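Long-range contact in kinesin-like protein KIF19 (Mus musculus, PDB 5GSZ), which walks toward microtubule plus ends and depolymerises microtubules at ciliary tips, so regulating the length of motile cilia: residues Q11-V23 / F67-V80. Sequence-based numbering, arbitrary orientation.
With ADP (adenosine-5'-diphosphate), chain B.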
# COMPACT_ATOMS: atom_id res chain seq x y z
N GLN A 11 -14.88 6.52 -0.41
CA GLN A 11 -15.07 5.13 0.02
C GLN A 11 -13.75 4.45 0.39
O GLN A 11 -12.86 4.30 -0.45
CB GLN A 11 -15.75 4.33 -1.08
CG GLN A 11 -15.97 2.86 -0.74
CD GLN A 11 -16.77 2.67 0.54
OE1 GLN A 11 -17.68 3.45 0.83
NE2 GLN A 11 -16.46 1.62 1.30
N LEU A 12 -13.64 4.01 1.64
CA LEU A 12 -12.41 3.43 2.16
C LEU A 12 -12.65 2.03 2.70
O LEU A 12 -13.67 1.78 3.36
CB LEU A 12 -11.83 4.29 3.27
CG LEU A 12 -10.75 3.58 4.08
CD1 LEU A 12 -9.48 3.43 3.27
CD2 LEU A 12 -10.50 4.33 5.37
N MET A 13 -11.72 1.13 2.42
CA MET A 13 -11.69 -0.20 3.02
C MET A 13 -10.37 -0.41 3.75
O MET A 13 -9.30 -0.11 3.20
CB MET A 13 -11.85 -1.30 2.00
CG MET A 13 -11.34 -2.60 2.62
SD MET A 13 -11.72 -4.18 1.89
CE MET A 13 -10.12 -4.55 1.22
N VAL A 14 -10.44 -0.96 4.95
CA VAL A 14 -9.27 -1.35 5.73
C VAL A 14 -9.29 -2.87 5.93
O VAL A 14 -10.32 -3.44 6.30
CB VAL A 14 -9.25 -0.61 7.07
CG1 VAL A 14 -8.04 -1.03 7.87
CG2 VAL A 14 -9.27 0.88 6.82
N ALA A 15 -8.16 -3.51 5.65
CA ALA A 15 -8.02 -4.94 5.83
C ALA A 15 -6.86 -5.19 6.79
O ALA A 15 -5.94 -4.37 6.87
CB ALA A 15 -7.78 -5.64 4.49
N LEU A 16 -6.90 -6.30 7.53
CA LEU A 16 -5.75 -6.66 8.35
C LEU A 16 -5.30 -8.08 8.02
O LEU A 16 -6.12 -9.00 8.03
CB LEU A 16 -6.02 -6.54 9.86
CG LEU A 16 -4.63 -6.60 10.53
CD1 LEU A 16 -4.39 -5.43 11.49
CD2 LEU A 16 -4.34 -7.94 11.21
N ARG A 17 -4.00 -8.23 7.75
CA ARG A 17 -3.39 -9.52 7.45
C ARG A 17 -2.40 -9.90 8.54
O ARG A 17 -1.46 -9.15 8.82
CB ARG A 17 -2.67 -9.50 6.11
CG ARG A 17 -2.23 -10.87 5.63
CD ARG A 17 -1.78 -10.77 4.21
NE ARG A 17 -1.56 -12.07 3.62
CZ ARG A 17 -1.18 -12.24 2.37
NH1 ARG A 17 -0.97 -11.18 1.60
NH2 ARG A 17 -0.99 -13.46 1.88
N VAL A 18 -2.59 -11.08 9.12
CA VAL A 18 -1.65 -11.69 10.05
C VAL A 18 -0.78 -12.67 9.28
O VAL A 18 -1.29 -13.64 8.70
CB VAL A 18 -2.38 -12.39 11.20
CG1 VAL A 18 -1.39 -12.71 12.30
CG2 VAL A 18 -3.55 -11.54 11.70
N ARG A 19 0.52 -12.44 9.26
CA ARG A 19 1.36 -13.43 8.62
C ARG A 19 1.58 -14.59 9.58
O ARG A 19 1.42 -14.42 10.79
CB ARG A 19 2.68 -12.82 8.19
CG ARG A 19 3.50 -12.28 9.33
CD ARG A 19 4.89 -11.94 8.84
NE ARG A 19 5.77 -11.44 9.88
CZ ARG A 19 6.25 -12.18 10.89
NH1 ARG A 19 5.89 -13.45 11.01
NH2 ARG A 19 7.07 -11.65 11.79
N PRO A 20 1.93 -15.77 9.09
CA PRO A 20 2.32 -16.84 10.01
C PRO A 20 3.50 -16.42 10.87
O PRO A 20 4.33 -15.59 10.48
CB PRO A 20 2.71 -17.99 9.07
CG PRO A 20 2.01 -17.67 7.79
CD PRO A 20 1.96 -16.19 7.69
N ILE A 21 3.59 -17.03 12.06
CA ILE A 21 4.74 -16.81 12.93
C ILE A 21 6.01 -17.37 12.29
O ILE A 21 5.99 -18.34 11.52
CB ILE A 21 4.49 -17.41 14.33
CG1 ILE A 21 5.60 -16.94 15.29
CG2 ILE A 21 4.39 -18.93 14.25
CD1 ILE A 21 5.20 -16.93 16.72
N SER A 22 7.14 -16.73 12.58
CA SER A 22 8.40 -17.08 11.95
C SER A 22 9.29 -17.87 12.90
O SER A 22 9.19 -17.73 14.12
CB SER A 22 9.15 -15.83 11.47
OG SER A 22 9.70 -15.11 12.56
N VAL A 23 10.15 -18.70 12.32
CA VAL A 23 11.11 -19.46 13.11
C VAL A 23 11.91 -18.53 14.01
O VAL A 23 12.01 -18.75 15.22
CB VAL A 23 12.04 -20.28 12.20
CG1 VAL A 23 13.18 -20.87 13.00
CG2 VAL A 23 11.26 -21.38 11.50
N PHE A 67 -12.21 -4.92 11.47
CA PHE A 67 -11.74 -4.45 10.18
C PHE A 67 -12.76 -4.87 9.14
O PHE A 67 -13.57 -5.78 9.36
CB PHE A 67 -10.37 -5.04 9.82
CG PHE A 67 -9.31 -4.80 10.85
CD1 PHE A 67 -8.52 -3.66 10.80
CD2 PHE A 67 -9.10 -5.71 11.86
CE1 PHE A 67 -7.55 -3.44 11.73
CE2 PHE A 67 -8.12 -5.50 12.81
CZ PHE A 67 -7.35 -4.36 12.74
N ASP A 68 -12.70 -4.23 7.98
CA ASP A 68 -13.57 -4.63 6.87
C ASP A 68 -13.35 -6.10 6.52
O ASP A 68 -14.30 -6.81 6.20
CB ASP A 68 -13.33 -3.74 5.66
CG ASP A 68 -13.78 -2.33 5.91
OD1 ASP A 68 -14.92 -2.17 6.39
OD2 ASP A 68 -12.98 -1.40 5.70
N VAL A 69 -12.10 -6.57 6.58
CA VAL A 69 -11.81 -7.97 6.33
C VAL A 69 -10.52 -8.32 7.05
O VAL A 69 -9.65 -7.46 7.26
CB VAL A 69 -11.74 -8.26 4.81
CG1 VAL A 69 -10.66 -7.43 4.16
CG2 VAL A 69 -11.55 -9.76 4.53
N ALA A 70 -10.40 -9.58 7.45
CA ALA A 70 -9.23 -10.07 8.16
C ALA A 70 -8.67 -11.29 7.43
O ALA A 70 -9.41 -12.00 6.74
CB ALA A 70 -9.59 -10.43 9.60
N PHE A 71 -7.36 -11.51 7.57
CA PHE A 71 -6.71 -12.67 6.97
C PHE A 71 -5.60 -13.16 7.89
O PHE A 71 -4.80 -12.34 8.37
CB PHE A 71 -6.08 -12.36 5.60
CG PHE A 71 -6.96 -11.60 4.65
CD1 PHE A 71 -7.96 -12.23 3.94
CD2 PHE A 71 -6.73 -10.23 4.42
CE1 PHE A 71 -8.75 -11.51 3.04
CE2 PHE A 71 -7.51 -9.51 3.51
CZ PHE A 71 -8.52 -10.14 2.82
N ASP A 72 -5.51 -14.47 8.11
CA ASP A 72 -4.32 -15.10 8.69
C ASP A 72 -3.80 -16.17 7.74
O ASP A 72 -4.24 -16.27 6.59
CB ASP A 72 -4.61 -15.66 10.10
CG ASP A 72 -5.60 -16.81 10.11
OD1 ASP A 72 -5.82 -17.47 9.06
OD2 ASP A 72 -6.16 -17.07 11.20
N PHE A 73 -2.88 -17.01 8.24
CA PHE A 73 -2.16 -17.97 7.40
C PHE A 73 -3.08 -18.85 6.57
O PHE A 73 -2.62 -19.49 5.61
CB PHE A 73 -1.28 -18.89 8.26
CG PHE A 73 -2.05 -19.78 9.19
CD1 PHE A 73 -2.71 -19.25 10.29
CD2 PHE A 73 -2.15 -21.15 8.95
CE1 PHE A 73 -3.43 -20.06 11.15
CE2 PHE A 73 -2.87 -21.97 9.81
CZ PHE A 73 -3.50 -21.41 10.91
N THR A 74 -4.37 -18.92 6.89
CA THR A 74 -5.28 -19.72 6.09
C THR A 74 -5.53 -19.09 4.72
O THR A 74 -5.73 -19.81 3.74
CB THR A 74 -6.61 -19.92 6.82
OG1 THR A 74 -7.20 -18.64 7.09
CG2 THR A 74 -6.36 -20.63 8.13
N ALA A 75 -5.53 -17.76 4.63
CA ALA A 75 -5.82 -17.11 3.36
C ALA A 75 -4.68 -17.32 2.37
O ALA A 75 -3.50 -17.32 2.73
CB ALA A 75 -6.07 -15.62 3.56
N THR A 76 -5.04 -17.52 1.11
CA THR A 76 -4.03 -17.61 0.06
C THR A 76 -3.79 -16.23 -0.55
O THR A 76 -4.50 -15.26 -0.26
CB THR A 76 -4.47 -18.60 -1.02
OG1 THR A 76 -5.40 -17.96 -1.90
CG2 THR A 76 -5.16 -19.79 -0.36
N GLN A 77 -2.78 -16.15 -1.41
CA GLN A 77 -2.56 -14.91 -2.14
C GLN A 77 -3.81 -14.52 -2.93
O GLN A 77 -4.30 -13.39 -2.82
CB GLN A 77 -1.33 -15.03 -3.03
CG GLN A 77 -0.01 -15.09 -2.24
CD GLN A 77 0.48 -13.73 -1.73
OE1 GLN A 77 -0.14 -13.11 -0.87
NE2 GLN A 77 1.64 -13.30 -2.23
N GLU A 78 -4.39 -15.46 -3.69
CA GLU A 78 -5.56 -15.09 -4.50
C GLU A 78 -6.76 -14.71 -3.65
O GLU A 78 -7.58 -13.91 -4.09
CB GLU A 78 -5.97 -16.21 -5.45
CG GLU A 78 -5.42 -16.02 -6.90
CD GLU A 78 -6.36 -15.29 -7.86
OE1 GLU A 78 -5.94 -15.01 -9.00
OE2 GLU A 78 -7.53 -15.04 -7.49
N MET A 79 -6.90 -15.26 -2.45
CA MET A 79 -8.05 -14.88 -1.63
C MET A 79 -7.89 -13.47 -1.11
O MET A 79 -8.87 -12.71 -1.04
CB MET A 79 -8.22 -15.86 -0.48
CG MET A 79 -8.40 -17.30 -0.89
SD MET A 79 -8.54 -18.35 0.57
CE MET A 79 -8.67 -19.96 -0.23
N VAL A 80 -6.67 -13.10 -0.72
CA VAL A 80 -6.38 -11.72 -0.35
C VAL A 80 -6.70 -10.79 -1.52
O VAL A 80 -7.33 -9.74 -1.34
CB VAL A 80 -4.93 -11.57 0.12
CG1 VAL A 80 -4.48 -10.13 -0.01
CG2 VAL A 80 -4.80 -12.02 1.55
PB ADP B . 7.75 -6.26 4.67
O1B ADP B . 7.62 -6.13 3.17
O2B ADP B . 6.54 -5.69 5.37
O3B ADP B . 9.10 -5.87 5.21
PA ADP B . 8.12 -8.91 3.81
O1A ADP B . 6.87 -9.44 3.17
O2A ADP B . 9.21 -8.28 2.99
O3A ADP B . 7.71 -7.85 4.97
O5' ADP B . 8.89 -10.07 4.59
C5' ADP B . 8.26 -11.07 5.37
C4' ADP B . 8.97 -12.38 5.07
O4' ADP B . 8.04 -13.41 5.37
C3' ADP B . 9.20 -12.46 3.58
O3' ADP B . 10.24 -13.42 3.40
C2' ADP B . 7.88 -12.99 3.04
O2' ADP B . 8.10 -13.83 1.90
C1' ADP B . 7.32 -13.80 4.20
N9 ADP B . 5.88 -13.54 4.42
C8 ADP B . 5.31 -12.36 4.73
N7 ADP B . 3.96 -12.46 4.88
C5 ADP B . 3.65 -13.75 4.66
C6 ADP B . 2.41 -14.53 4.63
N6 ADP B . 1.22 -13.94 4.90
N1 ADP B . 2.52 -15.85 4.35
C2 ADP B . 3.70 -16.43 4.10
N3 ADP B . 4.87 -15.77 4.08
C4 ADP B . 4.91 -14.45 4.36
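R17, on strand 12-18, reaches Q77 of helix 77-84 and passes close to ADP N6. Its strand pairs in parallel with edge strand 69-71 of the central sheet of the kinesin motor domain. Both end nitrogens of R17 grip one oxygen: NH2 reaches Q77 OE1 at 2.9 Å and NH1 at 3.2 Å. The oxygen lies in the guanidinium plane, but the amide is turned 47° from that plane. R17 gets there on an extended chain, CG anti to the backbone N (chi1 -170°). V80 CG2 sits over one face of the guanidinium, 3.7 Å from R17 CZ. The same methyl lies over a face of the F71 ring.

Backbone bonds join the strands from L16 N to V69 O, F71 N to L16 O and V18 N to F71 O. On the sheet face that carries L16, its CB stands over the centre of the F67 ring in a CH-pi contact. Helix 330-340 covers this pair through L337. At the far end, V14 N gives a nearly straight bond to D68 OD2 (2.7 Å), on its anti lone pair. Past the strand, P20 packs CG on F73 CB and sets its CD 3.4 Å from ADP N1.

Further out, T76 OG1 caps helix 77-84 by accepting from M79 N, and T76 N returns a weak bond to M79 SD, as in a capping box. Q77 NE2 donates to the backbone oxygens of Y112 and E120, which helps fix the amide for R17.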